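Local coordinates for PTS system, cellobiose-specific IIA component (Bacillus anthracis, PDB 3K1S), which probably carries phosphoryl groups as the cellobiose-specific IIA component of a bacterial sugar phosphotransferase system, at residues Pro12-Leu17 / His56-Glu61; Met27-Phe32 / Glu97-Tyr102; Glu43-Ala48 / Thr90-Ala95. All coordinates share one frame; numbering follows the deposited sequence.

Interaction 1 (Pro12-Leu17 / His56-Glu61); sequences PFQLIL and HHFQTE
Gln59 OE1 takes a hydrogen bond from Gln82 NE2 on helix 76-108, and across the contact it has a loose apolar neighbour, Leu15 CD1, 4.2 Å from Gln59 OE1. Gln59 is buried, so the bond to Gln82 satisfies an oxygen that the leucine could not; the Gln59 side chain also packs on His80 of the second subunit.

One residue back on each helix, the contact is apolar. Gln14 lays its CB over one face of the Phe58 ring, a CH-pi contact with CB 3.7 Å from the Phe58 ring centroid and 18° off the normal. The carbon sits toward the rim, Gln14 CB coming nearest to Phe58 CZ at 3.5 Å. A bend at chi2 folds the rest of Gln14 back, keeping CG, CD and NE2 close to the outer end of the ring. The amide plane is tilted 41° from the aromatic one.

These residues join helices 10-34 and 38-67, neighbours in an all-helical, spectrin repeat-like bundle. The short segments run antiparallel at 146°, their axes 9.6 Å apart at closest approach.

Beside Gln14, the buried Leu15 meets the base of the phenylalanine: the Leu15 and Phe58 side chains run alongside one another in opposite senses, and Leu15 CD2 packs 3.7 Å from Phe58 CB. Behind this layer, His56 O accepts both Thr60 N and Thr60 OG1. Thr60 OG1 lies 3.2 Å from His56 O, well above the carbonyl plane.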
loop_
_atom_site.group_PDB
_atom_site.type_symbol
_atom_site.label_atom_id
_atom_site.label_comp_id
_atom_site.label_asym_id
_atom_site.label_seq_id
_atom_site.Cartn_x
_atom_site.Cartn_y
_atom_site.Cartn_z
ATOM N N PRO A 12 6.931 -1.391 -17.605
ATOM C CA PRO A 12 6.531 -2.137 -16.415
ATOM C C PRO A 12 7.695 -2.865 -15.736
ATOM O O PRO A 12 7.824 -2.789 -14.509
ATOM C CB PRO A 12 5.492 -3.116 -16.958
ATOM C CG PRO A 12 4.869 -2.360 -18.084
ATOM C CD PRO A 12 6.009 -1.625 -18.732
ATOM N N PHE A 13 8.536 -3.541 -16.520
ATOM C CA PHE A 13 9.707 -4.255 -15.978
ATOM C C PHE A 13 10.685 -3.339 -15.231
ATOM O O PHE A 13 11.218 -3.715 -14.181
ATOM C CB PHE A 13 10.453 -5.015 -17.080
ATOM C CG PHE A 13 9.685 -6.176 -17.654
ATOM C CD1 PHE A 13 9.600 -7.386 -16.966
ATOM C CD2 PHE A 13 9.057 -6.067 -18.895
ATOM C CE1 PHE A 13 8.902 -8.463 -17.497
ATOM C CE2 PHE A 13 8.345 -7.142 -19.437
ATOM C CZ PHE A 13 8.277 -8.344 -18.739
ATOM N N GLN A 14 10.921 -2.148 -15.784
ATOM C CA GLN A 14 11.826 -1.168 -15.188
ATOM C C GLN A 14 11.257 -0.621 -13.884
ATOM O O GLN A 14 11.989 -0.426 -12.913
ATOM C CB GLN A 14 12.092 -0.001 -16.155
ATOM C CG GLN A 14 12.786 -0.390 -17.466
ATOM C CD GLN A 14 14.294 -0.532 -17.331
ATOM O OE1 GLN A 14 14.794 -1.181 -16.406
ATOM N NE2 GLN A 14 15.029 0.073 -18.266
ATOM N N LEU A 15 9.953 -0.359 -13.876
ATOM C CA LEU A 15 9.275 0.115 -12.672
ATOM C C LEU A 15 9.331 -0.924 -11.556
ATOM O O LEU A 15 9.509 -0.580 -10.394
ATOM C CB LEU A 15 7.817 0.475 -12.967
ATOM C CG LEU A 15 7.519 1.791 -13.686
ATOM C CD1 LEU A 15 6.043 1.851 -14.035
ATOM C CD2 LEU A 15 7.919 3.000 -12.856
ATOM N N ILE A 16 9.172 -2.190 -11.920
ATOM C CA ILE A 16 9.158 -3.290 -10.955
ATOM C C ILE A 16 10.563 -3.501 -10.389
ATOM O O ILE A 16 10.738 -3.661 -9.175
ATOM C CB ILE A 16 8.545 -4.585 -11.575
ATOM C CG1 ILE A 16 7.057 -4.353 -11.905
ATOM C CG2 ILE A 16 8.703 -5.795 -10.634
ATOM C CD1 ILE A 16 6.392 -5.446 -12.753
ATOM N N LEU A 17 11.568 -3.456 -11.261
ATOM C CA LEU A 17 12.959 -3.580 -10.829
ATOM C C LEU A 17 13.323 -2.540 -9.761
ATOM O O LEU A 17 13.751 -2.897 -8.658
ATOM C CB LEU A 17 13.913 -3.475 -12.027
ATOM C CG LEU A 17 15.421 -3.598 -11.776
ATOM C CD1 LEU A 17 15.776 -4.972 -11.237
ATOM C CD2 LEU A 17 16.188 -3.319 -13.059
ATOM N N HIS A 56 10.674 6.817 -10.366
ATOM C CA HIS A 56 9.885 8.013 -10.629
ATOM C C HIS A 56 10.151 8.552 -12.035
ATOM O O HIS A 56 9.229 9.004 -12.714
ATOM C CB HIS A 56 10.148 9.077 -9.556
ATOM C CG HIS A 56 9.217 10.247 -9.617
ATOM N ND1 HIS A 56 9.655 11.539 -9.828
ATOM C CD2 HIS A 56 7.869 10.322 -9.495
ATOM C CE1 HIS A 56 8.619 12.358 -9.833
ATOM N NE2 HIS A 56 7.524 11.646 -9.631
ATOM N N HIS A 57 11.404 8.482 -12.479
ATOM C CA HIS A 57 11.752 8.906 -13.833
ATOM C C HIS A 57 10.856 8.282 -14.907
ATOM O O HIS A 57 10.443 8.980 -15.837
ATOM C CB HIS A 57 13.228 8.643 -14.141
ATOM C CG HIS A 57 14.173 9.467 -13.318
ATOM N ND1 HIS A 57 14.058 10.836 -13.198
ATOM C CD2 HIS A 57 15.255 9.114 -12.583
ATOM C CE1 HIS A 57 15.026 11.290 -12.420
ATOM N NE2 HIS A 57 15.765 10.266 -12.033
ATOM N N PHE A 58 10.567 6.982 -14.784
ATOM C CA PHE A 58 9.683 6.279 -15.727
ATOM C C PHE A 58 8.232 6.729 -15.571
ATOM O O PHE A 58 7.495 6.837 -16.555
ATOM C CB PHE A 58 9.763 4.754 -15.546
ATOM C CG PHE A 58 11.136 4.188 -15.756
ATOM C CD1 PHE A 58 11.609 3.930 -17.038
ATOM C CD2 PHE A 58 11.954 3.898 -14.667
ATOM C CE1 PHE A 58 12.892 3.408 -17.239
ATOM C CE2 PHE A 58 13.234 3.382 -14.856
ATOM C CZ PHE A 58 13.705 3.138 -16.147
ATOM N N GLN A 59 7.828 6.976 -14.329
ATOM C CA GLN A 59 6.487 7.456 -14.022
ATOM C C GLN A 59 6.147 8.748 -14.776
ATOM O O GLN A 59 5.116 8.832 -15.458
ATOM C CB GLN A 59 6.332 7.672 -12.511
ATOM C CG GLN A 59 4.889 7.833 -12.048
ATOM C CD GLN A 59 4.019 6.657 -12.450
ATOM O OE1 GLN A 59 4.522 5.646 -12.946
ATOM N NE2 GLN A 59 2.707 6.782 -12.238
ATOM N N THR A 60 7.014 9.748 -14.645
ATOM C CA THR A 60 6.789 11.053 -15.266
ATOM C C THR A 60 6.670 10.914 -16.780
ATOM O O THR A 60 5.736 11.443 -17.385
ATOM C CB THR A 60 7.905 12.057 -14.912
ATOM O OG1 THR A 60 8.262 11.910 -13.533
ATOM C CG2 THR A 60 7.446 13.493 -15.168
ATOM N N GLU A 61 7.608 10.190 -17.384
ATOM C CA GLU A 61 7.565 9.920 -18.821
ATOM C C GLU A 61 6.268 9.233 -19.253
ATOM O O GLU A 61 5.740 9.498 -20.335
ATOM C CB GLU A 61 8.765 9.075 -19.249
ATOM C CG GLU A 61 8.806 8.789 -20.747
ATOM C CD GLU A 61 8.634 10.043 -21.587
ATOM O OE1 GLU A 61 9.402 11.003 -21.370
ATOM O OE2 GLU A 61 7.732 10.065 -22.458
#

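Interaction 2 (Met27-Phe32 / Glu97-Tyr102); sequences MEALQF and EFIDLY. With NA (sodium ion), chain N; NA (sodium ion), chain J.
The Phe98 ring meets Leu30 obliquely: Leu30 CD1 lies 3.7 Å from Phe98 CD2, and Leu30 CG sits 4.0 Å from Phe98 CB. Elsewhere the same ring packs edge-to-face with Phe98 of the second subunit and also meets Phe98 of the third. Tyr102, one turn on, has a sodium ion at its edge, in the ring plane and 2.2 Å from its OH; Glu97 O of the third subunit binds the same ion.

With its CG opposite the backbone nitrogen (chi1 -166°), Leu30 brings CD1 up to the ring. On the other flank, Ile99 reaches back along its CG1 branch. Its CD1 lies 4.1 Å from Ala29 CB, and its CG1 sits 4.3 Å from Leu30 CA, close to the backbone.

The first and last helices of the three-helix bundle run nearly parallel here, 10° apart with axes 9.1 Å from each other, as an up-down-up topology requires. All four touching residues are buried, and Met45 of the middle helix closes over Ala29 and Ile99.

On the side of segment 97-102 that faces the second subunit, Glu97 binds another sodium ion through both its carbonyl O and its carboxylate OE1, each 2.7 Å from the metal. Glu97 OE1 is also hydrogen-bonded by Lys34 NZ of the second subunit. Tyr102 OH of that subunit is the ion's further ligand, so equivalent sodium sites stitch one subunit to the next.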
loop_
_atom_site.group_PDB
_atom_site.type_symbol
_atom_site.label_atom_id
_atom_site.label_comp_id
_atom_site.label_asym_id
_atom_site.label_seq_id
_atom_site.Cartn_x
_atom_site.Cartn_y
_atom_site.Cartn_z
HETATM N N MSE A 27 12.881 -2.341 3.695
HETATM C CA MSE A 27 12.749 -3.466 4.627
HETATM C C MSE A 27 14.099 -3.843 5.256
HETATM O O MSE A 27 14.166 -4.172 6.442
HETATM C CB MSE A 27 12.097 -4.686 3.956
HETATM C CG MSE A 27 10.643 -4.479 3.532
HETATM SE SE MSE A 27 9.411 -3.836 4.931
HETATM C CE MSE A 27 9.600 -5.298 6.221
ATOM N N GLU A 28 15.167 -3.786 4.461
ATOM C CA GLU A 28 16.518 -4.019 4.972
ATOM C C GLU A 28 16.838 -3.013 6.078
ATOM O O GLU A 28 17.386 -3.380 7.121
ATOM C CB GLU A 28 17.551 -3.977 3.836
ATOM C CG GLU A 28 17.437 -5.190 2.876
ATOM C CD GLU A 28 17.904 -4.917 1.442
ATOM O OE1 GLU A 28 18.399 -3.807 1.136
ATOM O OE2 GLU A 28 17.765 -5.830 0.605
ATOM N N ALA A 29 16.454 -1.759 5.853
ATOM C CA ALA A 29 16.618 -0.689 6.839
ATOM C C ALA A 29 15.789 -0.947 8.097
ATOM O O ALA A 29 16.269 -0.751 9.220
ATOM C CB ALA A 29 16.252 0.659 6.231
ATOM N N LEU A 30 14.547 -1.381 7.901
ATOM C CA LEU A 30 13.672 -1.722 9.014
ATOM C C LEU A 30 14.348 -2.801 9.856
ATOM O O LEU A 30 14.482 -2.651 11.077
ATOM C CB LEU A 30 12.296 -2.177 8.511
ATOM C CG LEU A 30 11.137 -2.276 9.511
ATOM C CD1 LEU A 30 9.803 -2.310 8.786
ATOM C CD2 LEU A 30 11.275 -3.495 10.424
ATOM N N GLN A 31 14.807 -3.864 9.194
ATOM C CA GLN A 31 15.503 -4.959 9.870
ATOM C C GLN A 31 16.774 -4.515 10.614
ATOM O O GLN A 31 17.034 -4.989 11.720
ATOM C CB GLN A 31 15.815 -6.100 8.894
ATOM C CG GLN A 31 16.649 -7.232 9.501
ATOM C CD GLN A 31 15.853 -8.114 10.463
ATOM O OE1 GLN A 31 15.021 -8.920 10.041
ATOM N NE2 GLN A 31 16.115 -7.968 11.759
ATOM N N PHE A 32 17.568 -3.635 9.999
ATOM C CA PHE A 32 18.748 -3.055 10.662
ATOM C C PHE A 32 18.366 -2.336 11.959
ATOM O O PHE A 32 18.941 -2.601 13.014
ATOM C CB PHE A 32 19.489 -2.068 9.744
ATOM C CG PHE A 32 20.323 -2.720 8.672
ATOM C CD1 PHE A 32 21.165 -3.789 8.966
ATOM C CD2 PHE A 32 20.287 -2.240 7.367
ATOM C CE1 PHE A 32 21.942 -4.380 7.975
ATOM C CE2 PHE A 32 21.061 -2.821 6.371
ATOM C CZ PHE A 32 21.890 -3.895 6.674
ATOM N N GLU A 97 8.969 5.260 9.923
ATOM C CA GLU A 97 8.241 5.364 11.180
ATOM C C GLU A 97 8.536 4.209 12.129
ATOM O O GLU A 97 8.583 4.403 13.343
ATOM C CB GLU A 97 6.737 5.508 10.925
ATOM C CG GLU A 97 6.354 6.821 10.240
ATOM C CD GLU A 97 6.923 8.056 10.935
ATOM O OE1 GLU A 97 7.030 8.058 12.183
ATOM O OE2 GLU A 97 7.262 9.030 10.225
ATOM N N PHE A 98 8.752 3.015 11.588
ATOM C CA PHE A 98 9.247 1.909 12.411
ATOM C C PHE A 98 10.633 2.214 12.967
ATOM O O PHE A 98 10.912 1.957 14.143
ATOM C CB PHE A 98 9.280 0.599 11.627
ATOM C CG PHE A 98 7.944 -0.058 11.504
ATOM C CD1 PHE A 98 7.372 -0.705 12.594
ATOM C CD2 PHE A 98 7.250 -0.029 10.301
ATOM C CE1 PHE A 98 6.127 -1.310 12.484
ATOM C CE2 PHE A 98 6.005 -0.635 10.185
ATOM C CZ PHE A 98 5.444 -1.276 11.275
ATOM N N ILE A 99 11.492 2.764 12.112
ATOM C CA ILE A 99 12.861 3.087 12.488
ATOM C C ILE A 99 12.893 4.115 13.621
ATOM O O ILE A 99 13.647 3.958 14.586
ATOM C CB ILE A 99 13.680 3.564 11.265
ATOM C CG1 ILE A 99 13.736 2.448 10.210
ATOM C CG2 ILE A 99 15.087 3.992 11.685
ATOM C CD1 ILE A 99 14.086 2.918 8.818
ATOM N N ASP A 100 12.059 5.151 13.512
ATOM C CA ASP A 100 11.992 6.184 14.549
ATOM C C ASP A 100 11.496 5.600 15.858
ATOM O O ASP A 100 11.990 5.954 16.930
ATOM C CB ASP A 100 11.115 7.362 14.114
ATOM C CG ASP A 100 11.931 8.583 13.716
ATOM O OD1 ASP A 100 13.171 8.471 13.583
ATOM O OD2 ASP A 100 11.332 9.667 13.547
ATOM N N LEU A 101 10.536 4.687 15.760
ATOM C CA LEU A 101 9.986 4.016 16.924
ATOM C C LEU A 101 11.036 3.137 17.605
ATOM O O LEU A 101 11.088 3.068 18.833
ATOM C CB LEU A 101 8.733 3.212 16.543
ATOM C CG LEU A 101 7.968 2.448 17.629
ATOM C CD1 LEU A 101 7.653 3.325 18.834
ATOM C CD2 LEU A 101 6.688 1.870 17.044
ATOM N N TYR A 102 11.877 2.476 16.817
ATOM C CA TYR A 102 12.979 1.694 17.392
ATOM C C TYR A 102 14.045 2.561 18.056
ATOM O O TYR A 102 14.635 2.154 19.060
ATOM C CB TYR A 102 13.605 0.746 16.363
ATOM C CG TYR A 102 12.835 -0.546 16.212
ATOM C CD1 TYR A 102 12.842 -1.500 17.227
ATOM C CD2 TYR A 102 12.092 -0.813 15.061
ATOM C CE1 TYR A 102 12.133 -2.688 17.103
ATOM C CE2 TYR A 102 11.375 -2.003 14.928
ATOM C CZ TYR A 102 11.401 -2.932 15.957
ATOM O OH TYR A 102 10.705 -4.115 15.848
HETATM NA NA NA N . 7.402 6.617 14.410
HETATM NA NA NA J . 8.982 -4.516 14.579
#

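Interaction 3 (Glu43-Ala48 / Thr90-Ala95); sequences EAMVKA and TVKELA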
loop_
_atom_site.group_PDB
_atom_site.type_symbol
_atom_site.label_atom_id
_atom_site.label_comp_id
_atom_site.label_asym_id
_atom_site.label_seq_id
_atom_site.Cartn_x
_atom_site.Cartn_y
_atom_site.Cartn_z
ATOM N N GLU A 43 21.354 4.703 6.277
ATOM C CA GLU A 43 21.935 4.613 4.937
ATOM C C GLU A 43 21.087 3.812 3.947
ATOM O O GLU A 43 21.032 4.158 2.764
ATOM C CB GLU A 43 23.362 4.061 4.979
ATOM C CG GLU A 43 24.110 4.236 3.656
ATOM C CD GLU A 43 25.585 3.876 3.743
ATOM O OE1 GLU A 43 25.949 2.995 4.556
ATOM O OE2 GLU A 43 26.384 4.470 2.983
ATOM N N ALA A 44 20.450 2.740 4.417
ATOM C CA ALA A 44 19.557 1.951 3.564
ATOM C C ALA A 44 18.312 2.746 3.153
ATOM O O ALA A 44 17.792 2.569 2.053
ATOM C CB ALA A 44 19.167 0.631 4.243
HETATM N N MSE A 45 17.841 3.615 4.042
HETATM C CA MSE A 45 16.736 4.522 3.723
HETATM C C MSE A 45 17.108 5.509 2.612
HETATM O O MSE A 45 16.289 5.816 1.740
HETATM C CB MSE A 45 16.253 5.262 4.976
HETATM C CG MSE A 45 15.487 4.365 5.945
HETATM SE SE MSE A 45 13.848 3.616 5.150
HETATM C CE MSE A 45 12.787 5.267 5.150
ATOM N N VAL A 46 18.344 5.997 2.643
ATOM C CA VAL A 46 18.861 6.861 1.584
ATOM C C VAL A 46 18.804 6.129 0.243
ATOM O O VAL A 46 18.394 6.699 -0.769
ATOM C CB VAL A 46 20.313 7.335 1.874
ATOM C CG1 VAL A 46 20.949 7.937 0.622
ATOM C CG2 VAL A 46 20.336 8.343 3.025
ATOM N N LYS A 47 19.206 4.861 0.244
ATOM C CA LYS A 47 19.206 4.064 -0.977
ATOM C C LYS A 47 17.788 3.760 -1.440
ATOM O O LYS A 47 17.515 3.734 -2.637
ATOM C CB LYS A 47 20.015 2.782 -0.794
ATOM C CG LYS A 47 21.513 3.031 -0.758
ATOM C CD LYS A 47 22.263 1.784 -0.348
ATOM C CE LYS A 47 23.727 2.090 -0.090
ATOM N NZ LYS A 47 24.489 0.819 0.086
ATOM N N ALA A 48 16.889 3.548 -0.484
ATOM C CA ALA A 48 15.477 3.393 -0.786
ATOM C C ALA A 48 15.002 4.601 -1.580
ATOM O O ALA A 48 14.445 4.453 -2.668
ATOM C CB ALA A 48 14.672 3.235 0.491
ATOM N N THR A 90 4.900 3.691 -0.101
ATOM C CA THR A 90 4.202 3.478 1.166
ATOM C C THR A 90 5.088 2.757 2.178
ATOM O O THR A 90 5.149 3.154 3.340
ATOM C CB THR A 90 2.868 2.725 0.965
ATOM O OG1 THR A 90 1.960 3.575 0.258
ATOM C CG2 THR A 90 2.247 2.337 2.303
ATOM N N VAL A 91 5.777 1.711 1.729
ATOM C CA VAL A 91 6.657 0.930 2.604
ATOM C C VAL A 91 7.825 1.770 3.136
ATOM O O VAL A 91 8.146 1.706 4.318
ATOM C CB VAL A 91 7.159 -0.362 1.906
ATOM C CG1 VAL A 91 8.149 -1.109 2.779
ATOM C CG2 VAL A 91 5.974 -1.271 1.568
ATOM N N LYS A 92 8.453 2.555 2.265
ATOM C CA LYS A 92 9.518 3.451 2.685
ATOM C C LYS A 92 9.016 4.436 3.743
ATOM O O LYS A 92 9.658 4.627 4.781
ATOM C CB LYS A 92 10.106 4.200 1.488
ATOM C CG LYS A 92 11.222 5.170 1.850
ATOM C CD LYS A 92 11.650 5.984 0.639
ATOM C CE LYS A 92 12.497 7.173 1.040
ATOM N NZ LYS A 92 11.703 8.211 1.756
ATOM N N GLU A 93 7.863 5.046 3.476
ATOM C CA GLU A 93 7.288 6.042 4.373
ATOM C C GLU A 93 6.987 5.465 5.755
ATOM O O GLU A 93 7.198 6.131 6.768
ATOM C CB GLU A 93 6.024 6.661 3.760
ATOM C CG GLU A 93 5.462 7.836 4.554
ATOM C CD GLU A 93 4.414 8.640 3.799
ATOM O OE1 GLU A 93 3.789 8.102 2.859
ATOM O OE2 GLU A 93 4.211 9.821 4.161
ATOM N N LEU A 94 6.489 4.237 5.801
ATOM C CA LEU A 94 6.162 3.620 7.085
ATOM C C LEU A 94 7.383 3.020 7.783
ATOM O O LEU A 94 7.476 3.044 9.014
ATOM C CB LEU A 94 5.039 2.597 6.930
ATOM C CG LEU A 94 3.705 3.214 6.487
ATOM C CD1 LEU A 94 2.673 2.132 6.220
ATOM C CD2 LEU A 94 3.180 4.229 7.515
ATOM N N ALA A 95 8.319 2.502 6.992
ATOM C CA ALA A 95 9.558 1.956 7.527
ATOM C C ALA A 95 10.348 3.042 8.263
ATOM O O ALA A 95 10.970 2.775 9.290
ATOM C CB ALA A 95 10.387 1.331 6.418
#
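Met45, a selenomethionine in this crystal, pushes its terminal methyl into the backbone of the facing helix, and this is the tight part of the contact. Its CE lies 3.2 Å from Lys92 O, a close carbon-to-oxygen approach, and 3.7 Å from Lys92 CG. The side chain gets there by bending twice, at chi2 and chi3, which swings the end round toward the neighbour although CB starts off at the flank. The selenium packs more loosely, with Met45 SE 4.3 Å from Ala95 CB.

Lys92 answers with its hydrocarbon part. CG and CD run beside the small Ala48, whose CB is 4.1 Å from Lys92 CD, and Lys92 CE passes at the same 4.1 Å from Met45 O. The chain is extended until chi4, where it turns at -70° to carry NZ away from Ala48, with Lys92 NZ 5.9 Å from Ala48 CB. The touching along this side is therefore largely alkyl, apart from CE by Met45 O, and at longer distances than at the methionine methyl. Lys92 also leans on Lys49 and Ile52 further along helix 38-67.

This is the antiparallel pairing of the second and third helices in the spectrin repeat-like bundle, the two segments lying at 156° with their axes 10.8 Å apart. Ala48 and Ala95 take up little room and leave the interface to the two long side chains. Ala96 of helix 76-108 also packs on Met45. The far face of segment 90-95 belongs to the trimer: Leu94 packs on Leu94 of both other subunits, and Glu93 forms a salt bridge with Arg23 of the second subunit.

In the fold
From the N terminus, helix 10-34 supplies the first segments of interactions 1 and 2, near its start and near its end. The turn into helix 38-67 brings in 43-48 and then 56-61, where interaction 1 closes the first loop. Helix 76-108 follows, and 90-95 closes interaction 3 before 97-102 closes interaction 2. Interaction 3 therefore sits wholly within the span of interaction 2, while interaction 1 crosses both. Each contact joins a different pair of helices. Interactions 2 and 3 touch at one end of the bundle, with Ile99 CD1 3.5 Å from Met45 CG; interaction 1 lies beyond the chain's centre, about 26 Å from interaction 2 between centres.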